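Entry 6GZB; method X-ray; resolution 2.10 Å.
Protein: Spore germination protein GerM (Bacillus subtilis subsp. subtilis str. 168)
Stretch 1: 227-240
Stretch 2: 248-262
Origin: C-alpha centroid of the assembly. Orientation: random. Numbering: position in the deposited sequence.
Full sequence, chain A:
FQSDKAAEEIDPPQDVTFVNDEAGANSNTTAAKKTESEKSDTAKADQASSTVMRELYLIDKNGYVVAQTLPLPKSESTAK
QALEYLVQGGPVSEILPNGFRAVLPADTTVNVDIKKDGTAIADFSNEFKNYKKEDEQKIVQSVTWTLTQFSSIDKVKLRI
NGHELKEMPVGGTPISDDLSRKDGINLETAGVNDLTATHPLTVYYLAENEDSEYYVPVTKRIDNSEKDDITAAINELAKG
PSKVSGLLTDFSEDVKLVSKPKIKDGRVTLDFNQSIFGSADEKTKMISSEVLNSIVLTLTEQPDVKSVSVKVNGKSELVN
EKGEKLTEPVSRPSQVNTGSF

Stretch 1 (227-240) KDDITAAINELAKG
Stretch 2 (248-262) LTDFSEDVKLVSKPK

Residues 229-239 form an α-helix, with phi near -64° and psi near -42° over 230-239 and Asp229 at -79/-16 in the first turn, its i to i-4 hydrogen bonds running from Ala232 N to Asp228 O (3.0 Å) through Gly240 N to Glu236 O (3.1 Å). Gly240 leaves the helix at phi/psi 89/176; a side chain there would jam against the preceding carbonyl and crowd Thr249 CG2, so glycine fits. The second stretch is mostly extended, bent at Asp250 (-99/7) and Val258 (-106/-10) and by a type I turn from Ser252 to Val255 (Val255 N to Ser252 O, 3.2 Å), and runs antiparallel to the helix: CA atoms pair Gly240 with Thr249 (5.1 Å), Ala238 with Glu253 (4.8 Å) and Ile230 with Pro261 (7.1 Å).

At the helix start, Asp228 (chi1 t) caps the free amides, its OD1 accepting weak bonds from Ile230 N (3.1 Å) and Thr231 N (3.3 Å). The compact apolar ring of Pro261, C-gamma endo, packs CG against aliphatic Ile230 (m, t) CG2 at 3.6 Å, while its CD lies 3.4 Å from Thr231 (m) OG1. One turn on, Ile234 (m, m) points toward the other stretch, CG2 lying 4.1 Å from CG of Leu257 (m, t) and 4.5 Å from CG1 of Val255 (t); branched aliphatic chains pack here without needing polar partners, Ile234 and Val255 being buried.

The Ala238-Glu253 pair is the closest of the three. Ala238's small CB sits 4.0 Å from Val255 CB, and its carbonyl O receives a CA-H...O contact from Glu253 CA at 3.4 Å. Beside it, Leu237 (m, t) lays CB over one face of the Phe251 ring (chi1 m, chi2 71°), 3.7 Å from the centroid, a CH-pi contact. Near the helix end, where carbonyls lack helical amide partners, Thr249 (chi1 t) donates OG1 to Leu237 O at 2.9 Å, the sole hydrogen bond between the stretches.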

# COMPACT_ATOMS: atom_id res chain seq x y z
N LYS A 227 -19.70 10.55 1.74
CA LYS A 227 -18.89 11.36 2.62
C LYS A 227 -18.22 10.52 3.72
O LYS A 227 -17.36 11.01 4.45
CB LYS A 227 -19.75 12.45 3.26
CG LYS A 227 -19.80 13.76 2.48
CD LYS A 227 -20.18 13.55 1.03
CE LYS A 227 -20.59 14.86 0.38
NZ LYS A 227 -19.62 15.33 -0.65
N ASP A 228 -18.58 9.25 3.80
CA ASP A 228 -18.00 8.35 4.80
C ASP A 228 -17.08 7.34 4.09
O ASP A 228 -17.56 6.38 3.48
CB ASP A 228 -19.13 7.62 5.54
CG ASP A 228 -18.63 6.54 6.47
OD1 ASP A 228 -17.42 6.49 6.77
OD2 ASP A 228 -19.47 5.73 6.93
N ASP A 229 -15.78 7.59 4.15
CA ASP A 229 -14.82 6.76 3.41
C ASP A 229 -14.53 5.43 4.10
O ASP A 229 -13.97 4.50 3.49
CB ASP A 229 -13.52 7.52 3.17
CG ASP A 229 -13.64 8.56 2.05
OD1 ASP A 229 -14.50 8.37 1.15
OD2 ASP A 229 -12.94 9.59 2.11
N ILE A 230 -14.90 5.33 5.37
CA ILE A 230 -14.81 4.06 6.09
C ILE A 230 -15.83 3.08 5.52
O ILE A 230 -15.49 1.98 5.09
CB ILE A 230 -15.03 4.26 7.59
CG1 ILE A 230 -13.83 4.98 8.22
CG2 ILE A 230 -15.24 2.92 8.27
CD1 ILE A 230 -14.11 5.53 9.60
N THR A 231 -17.06 3.54 5.39
CA THR A 231 -18.11 2.74 4.77
C THR A 231 -17.83 2.46 3.29
O THR A 231 -18.06 1.36 2.81
CB THR A 231 -19.48 3.45 4.92
OG1 THR A 231 -19.81 3.56 6.30
CG2 THR A 231 -20.57 2.67 4.21
N ALA A 232 -17.36 3.48 2.57
CA ALA A 232 -17.00 3.30 1.17
C ALA A 232 -15.96 2.19 1.01
O ALA A 232 -16.08 1.34 0.13
CB ALA A 232 -16.46 4.61 0.60
N ALA A 233 -14.91 2.24 1.83
CA ALA A 233 -13.85 1.23 1.82
C ALA A 233 -14.41 -0.18 2.04
O ALA A 233 -14.10 -1.11 1.29
CB ALA A 233 -12.81 1.55 2.88
N ILE A 234 -15.26 -0.32 3.04
CA ILE A 234 -15.89 -1.61 3.32
C ILE A 234 -16.74 -2.09 2.15
O ILE A 234 -16.66 -3.26 1.77
CB ILE A 234 -16.75 -1.55 4.60
CG1 ILE A 234 -15.88 -1.26 5.82
CG2 ILE A 234 -17.50 -2.85 4.79
CD1 ILE A 234 -14.68 -2.18 5.94
N ASN A 235 -17.53 -1.20 1.57
CA ASN A 235 -18.35 -1.57 0.40
C ASN A 235 -17.48 -2.01 -0.77
O ASN A 235 -17.81 -2.98 -1.47
CB ASN A 235 -19.26 -0.41 -0.03
CG ASN A 235 -20.36 -0.10 0.97
OD1 ASN A 235 -20.65 -0.92 1.84
ND2 ASN A 235 -20.89 1.10 0.92
N GLU A 236 -16.35 -1.34 -0.98
CA GLU A 236 -15.44 -1.73 -2.07
C GLU A 236 -14.79 -3.09 -1.80
O GLU A 236 -14.52 -3.86 -2.73
CB GLU A 236 -14.35 -0.67 -2.29
CG GLU A 236 -14.84 0.65 -2.87
CD GLU A 236 -15.56 0.47 -4.19
OE1 GLU A 236 -15.17 -0.41 -4.97
OE2 GLU A 236 -16.56 1.18 -4.43
N LEU A 237 -14.48 -3.35 -0.54
CA LEU A 237 -13.90 -4.65 -0.17
C LEU A 237 -14.88 -5.78 -0.43
O LEU A 237 -14.50 -6.83 -0.96
CB LEU A 237 -13.48 -4.65 1.29
CG LEU A 237 -12.16 -3.91 1.58
CD1 LEU A 237 -11.93 -3.78 3.08
CD2 LEU A 237 -10.99 -4.62 0.94
N ALA A 238 -16.15 -5.54 -0.13
CA ALA A 238 -17.21 -6.51 -0.37
C ALA A 238 -17.47 -6.72 -1.86
O ALA A 238 -17.76 -7.84 -2.28
CB ALA A 238 -18.49 -6.06 0.31
N LYS A 239 -17.37 -5.66 -2.65
CA LYS A 239 -17.56 -5.77 -4.10
C LYS A 239 -16.45 -6.58 -4.74
O LYS A 239 -16.66 -7.24 -5.75
CB LYS A 239 -17.59 -4.40 -4.77
CG LYS A 239 -18.85 -3.59 -4.52
CD LYS A 239 -18.90 -2.40 -5.46
CE LYS A 239 -19.21 -1.12 -4.72
NZ LYS A 239 -19.01 0.06 -5.60
N GLY A 240 -15.23 -6.44 -4.22
CA GLY A 240 -14.09 -7.17 -4.73
C GLY A 240 -13.40 -6.44 -5.86
O GLY A 240 -13.84 -5.38 -6.29
N LEU A 248 -7.98 -11.08 -5.87
CA LEU A 248 -9.17 -11.67 -5.32
C LEU A 248 -9.60 -10.98 -4.06
O LEU A 248 -8.89 -10.16 -3.53
CB LEU A 248 -8.94 -13.13 -5.05
CG LEU A 248 -7.48 -13.51 -4.95
CD1 LEU A 248 -7.41 -14.69 -4.04
CD2 LEU A 248 -6.79 -13.87 -6.26
N THR A 249 -10.78 -11.29 -3.59
CA THR A 249 -11.30 -10.77 -2.33
C THR A 249 -11.78 -11.98 -1.56
O THR A 249 -12.25 -12.92 -2.14
CB THR A 249 -12.46 -9.76 -2.50
OG1 THR A 249 -12.57 -8.92 -1.36
CG2 THR A 249 -13.74 -10.45 -2.65
N ASP A 250 -11.60 -11.98 -0.25
CA ASP A 250 -12.11 -13.08 0.51
C ASP A 250 -13.43 -12.67 1.12
O ASP A 250 -13.99 -13.39 1.88
CB ASP A 250 -11.14 -13.57 1.57
CG ASP A 250 -11.44 -15.00 2.05
OD1 ASP A 250 -11.81 -15.85 1.23
OD2 ASP A 250 -11.32 -15.29 3.24
N PHE A 251 -13.93 -11.50 0.75
CA PHE A 251 -15.22 -11.01 1.24
C PHE A 251 -16.35 -11.67 0.49
O PHE A 251 -16.28 -11.86 -0.72
CB PHE A 251 -15.34 -9.50 1.06
CG PHE A 251 -14.61 -8.70 2.09
CD1 PHE A 251 -13.22 -8.66 2.10
CD2 PHE A 251 -15.31 -7.93 2.98
CE1 PHE A 251 -12.55 -7.89 3.03
CE2 PHE A 251 -14.64 -7.18 3.93
CZ PHE A 251 -13.26 -7.15 3.94
N SER A 252 -17.44 -11.96 1.20
CA SER A 252 -18.71 -12.20 0.55
C SER A 252 -19.27 -10.88 0.05
O SER A 252 -19.14 -9.86 0.72
CB SER A 252 -19.70 -12.86 1.52
OG SER A 252 -21.04 -12.49 1.22
N GLU A 253 -19.94 -10.91 -1.09
CA GLU A 253 -20.55 -9.71 -1.65
C GLU A 253 -21.67 -9.16 -0.78
O GLU A 253 -22.04 -7.99 -0.91
CB GLU A 253 -21.07 -9.97 -3.06
CG GLU A 253 -19.96 -10.28 -4.05
CD GLU A 253 -20.40 -10.07 -5.49
OE1 GLU A 253 -19.67 -9.38 -6.23
OE2 GLU A 253 -21.48 -10.57 -5.86
N ASP A 254 -22.21 -9.98 0.11
CA ASP A 254 -23.36 -9.57 0.93
C ASP A 254 -22.93 -8.82 2.18
O ASP A 254 -23.76 -8.33 2.93
CB ASP A 254 -24.21 -10.77 1.31
CG ASP A 254 -24.82 -11.46 0.11
OD1 ASP A 254 -25.24 -10.75 -0.83
OD2 ASP A 254 -24.85 -12.71 0.09
N VAL A 255 -21.62 -8.73 2.41
CA VAL A 255 -21.11 -8.04 3.58
C VAL A 255 -21.57 -6.58 3.58
O VAL A 255 -21.43 -5.89 2.57
CB VAL A 255 -19.57 -8.09 3.62
CG1 VAL A 255 -19.01 -7.04 4.57
CG2 VAL A 255 -19.10 -9.49 3.98
N LYS A 256 -22.14 -6.14 4.69
CA LYS A 256 -22.56 -4.75 4.88
C LYS A 256 -22.31 -4.33 6.31
O LYS A 256 -22.29 -5.16 7.22
CB LYS A 256 -24.06 -4.57 4.60
CG LYS A 256 -24.48 -4.88 3.17
CD LYS A 256 -25.99 -4.83 3.01
CE LYS A 256 -26.47 -5.69 1.85
NZ LYS A 256 -26.67 -7.11 2.24
N LEU A 257 -22.11 -3.03 6.52
CA LEU A 257 -22.17 -2.46 7.85
C LEU A 257 -23.64 -2.29 8.24
O LEU A 257 -24.47 -1.92 7.42
CB LEU A 257 -21.45 -1.12 7.90
CG LEU A 257 -19.95 -1.16 7.58
CD1 LEU A 257 -19.37 0.24 7.61
CD2 LEU A 257 -19.19 -2.06 8.54
N VAL A 258 -23.96 -2.60 9.50
CA VAL A 258 -25.33 -2.50 10.00
C VAL A 258 -25.49 -1.28 10.91
O VAL A 258 -26.60 -0.93 11.29
CB VAL A 258 -25.75 -3.77 10.77
CG1 VAL A 258 -25.80 -4.97 9.83
CG2 VAL A 258 -24.81 -4.04 11.93
N SER A 259 -24.38 -0.65 11.26
CA SER A 259 -24.39 0.64 11.94
C SER A 259 -23.41 1.57 11.25
O SER A 259 -22.48 1.12 10.59
CB SER A 259 -23.97 0.49 13.40
OG SER A 259 -24.60 -0.61 14.01
N LYS A 260 -23.57 2.87 11.46
CA LYS A 260 -22.57 3.82 11.02
C LYS A 260 -21.30 3.56 11.81
O LYS A 260 -21.35 3.35 13.01
CB LYS A 260 -23.05 5.26 11.23
CG LYS A 260 -23.70 5.88 10.00
CD LYS A 260 -24.77 6.91 10.34
CE LYS A 260 -26.18 6.38 10.10
NZ LYS A 260 -26.49 6.20 8.65
N PRO A 261 -20.15 3.54 11.12
CA PRO A 261 -18.90 3.37 11.83
C PRO A 261 -18.73 4.48 12.84
O PRO A 261 -19.18 5.59 12.60
CB PRO A 261 -17.83 3.48 10.73
CG PRO A 261 -18.55 3.73 9.45
CD PRO A 261 -19.99 3.40 9.66
N LYS A 262 -18.10 4.17 13.97
CA LYS A 262 -17.69 5.21 14.91
C LYS A 262 -16.18 5.33 14.90
O LYS A 262 -15.47 4.35 14.66
CB LYS A 262 -18.15 4.87 16.34
CG LYS A 262 -19.52 4.24 16.47
CD LYS A 262 -19.72 3.73 17.89
CE LYS A 262 -21.12 3.98 18.42
NZ LYS A 262 -22.12 3.04 17.83